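Local coordinates for taurine:2-oxoglutarate aminotransferase (Bifidobacterium kashiwanohense PV20-2, PDB 6JIX) that catalyses the pyridoxal phosphate-dependent transfer of an amino group from taurine to 2-oxoglutarate, yielding glutamate, at the interface of chains A and B. Coordinates in Å, arbitrary orientation; residue numbers count along the deposited sequence, not the author numbering. Chains: chain A/B, taurine:2-oxoglutarate aminotransferase.

The interface of chains A and B. Residues chain A 84-87, 91; chain B 15, 21, 30.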
loop_
_atom_site.group_PDB
_atom_site.type_symbol
_atom_site.label_atom_id
_atom_site.label_comp_id
_atom_site.label_asym_id
_atom_site.label_seq_id
_atom_site.Cartn_x
_atom_site.Cartn_y
_atom_site.Cartn_z
ATOM N N PRO A 84 3.173 -4.189 14.056
ATOM C CA PRO A 84 2.073 -3.355 14.574
ATOM C C PRO A 84 1.683 -3.610 16.032
ATOM O O PRO A 84 1.225 -2.669 16.695
ATOM C CB PRO A 84 0.909 -3.707 13.634
ATOM C CG PRO A 84 1.557 -4.079 12.351
ATOM C CD PRO A 84 2.887 -4.705 12.703
ATOM N N ALA A 85 1.800 -4.844 16.552
ATOM C CA ALA A 85 1.368 -5.060 17.940
ATOM C C ALA A 85 2.282 -4.413 18.974
ATOM O O ALA A 85 1.966 -4.484 20.170
ATOM C CB ALA A 85 1.229 -6.546 18.265
ATOM N N TYR A 86 3.398 -3.814 18.569
ATOM C CA TYR A 86 4.330 -3.214 19.512
ATOM C C TYR A 86 4.373 -1.706 19.299
ATOM O O TYR A 86 4.205 -1.216 18.178
ATOM C CB TYR A 86 5.741 -3.822 19.370
ATOM C CG TYR A 86 5.735 -5.341 19.401
ATOM C CD1 TYR A 86 5.460 -6.040 20.585
ATOM C CD2 TYR A 86 5.984 -6.077 18.242
ATOM C CE1 TYR A 86 5.438 -7.444 20.610
ATOM C CE2 TYR A 86 5.960 -7.471 18.255
ATOM C CZ TYR A 86 5.682 -8.158 19.436
ATOM O OH TYR A 86 5.649 -9.546 19.429
ATOM N N ALA A 87 4.550 -0.967 20.391
ATOM C CA ALA A 87 4.797 0.464 20.289
ATOM C C ALA A 87 6.249 0.694 19.903
ATOM O O ALA A 87 7.124 -0.068 20.291
ATOM C CB ALA A 87 4.476 1.167 21.608
ATOM N N LYS A 91 6.820 5.735 15.838
ATOM C CA LYS A 91 5.389 5.632 15.562
ATOM C C LYS A 91 4.572 6.405 16.596
ATOM O O LYS A 91 3.616 7.105 16.244
ATOM C CB LYS A 91 4.992 4.157 15.511
ATOM C CG LYS A 91 3.525 3.877 15.401
ATOM C CD LYS A 91 3.298 2.410 15.065
ATOM C CE LYS A 91 3.519 1.504 16.266
ATOM N NZ LYS A 91 3.400 0.072 15.898
ATOM N N HIS B 15 1.415 5.542 22.431
ATOM C CA HIS B 15 0.800 4.559 21.541
ATOM C C HIS B 15 -0.627 4.238 21.974
ATOM O O HIS B 15 -1.555 4.255 21.157
ATOM C CB HIS B 15 1.655 3.284 21.513
ATOM C CG HIS B 15 1.130 2.205 20.614
ATOM N ND1 HIS B 15 0.115 1.352 20.988
ATOM C CD2 HIS B 15 1.497 1.826 19.366
ATOM C CE1 HIS B 15 -0.127 0.496 20.008
ATOM N NE2 HIS B 15 0.691 0.771 19.008
ATOM N N GLN B 21 -4.494 1.094 16.394
ATOM C CA GLN B 21 -3.931 -0.246 16.338
ATOM C C GLN B 21 -4.701 -1.141 15.371
ATOM O O GLN B 21 -5.928 -1.215 15.418
ATOM C CB GLN B 21 -3.942 -0.861 17.727
ATOM C CG GLN B 21 -3.468 -2.279 17.746
ATOM C CD GLN B 21 -1.978 -2.360 17.621
ATOM O OE1 GLN B 21 -1.268 -2.403 18.625
ATOM N NE2 GLN B 21 -1.484 -2.366 16.388
ATOM N N VAL B 30 0.338 -2.141 25.913
ATOM C CA VAL B 30 1.154 -2.396 24.732
ATOM C C VAL B 30 2.602 -2.547 25.173
ATOM O O VAL B 30 3.069 -1.865 26.091
ATOM C CB VAL B 30 0.980 -1.276 23.676
ATOM C CG1 VAL B 30 1.514 0.069 24.194
ATOM C CG2 VAL B 30 1.647 -1.652 22.360
#
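B:Gln21 reaches A:Pro84 with its carboxamide and makes a hydrogen bond across the patch: amide nitrogen NE2 donates to the backbone oxygen O of A:Pro84 at 2.7 Å. The bond is fairly straight at the hydrogen (156°), and the acceptor lies almost in the plane of the donating amide. Seen from the acceptor, however, NE2 stands well above the carbonyl plane, 67° out of it, and so misses the lone pairs. The chain that delivers the amide leaves the backbone with CG anti to N (chi1 176°) and then bends at chi2, which turns the amide toward the proline carbonyl. With an alanine at this position the proline carbonyl would probably lose its donor from chain B, and a gap would open beside A:Pro84 and A:Ala85.

Apolar packing centres on A:Ala87, whose methyl CB meets CB of B:His15 at 3.5 Å and lies nearly as near to ring atom CG. Both methyls of B:Val30 flank the A:Ala87 methyl, and CG2 also lies 3.6 Å from the backbone N of A:Ala87 and near the carbonyl oxygen of A:Ala85.

The imidazole of B:His15 also turns its edge to A:Lys91, with lysine CE in the ring plane and 3.7 Å from CD2. Beyond CE, the lysine amine NZ is tied within its own chain to the backbone O of A:Tyr86 at 2.7 Å, nearly in line with the C=O bond. This second-shell bond links helix 89-102 to strand 86-87 and is likely to hold in place the methylene that the histidine touches. NZ and imidazole NE2 remain 4.2 Å apart; any positive charge on the amine would tend to disfavour protonation of the ring.

Together these contacts form part of the two-fold dimer interface, the usual assembly of class-III aminotransferases, and fasten N-terminal elements of one subunit, including helix 8-18, against segment 84-87 of the other, where A:Ala85 and A:Tyr86 also line sites occupied by bound glutamate, whose role the structure alone does not show.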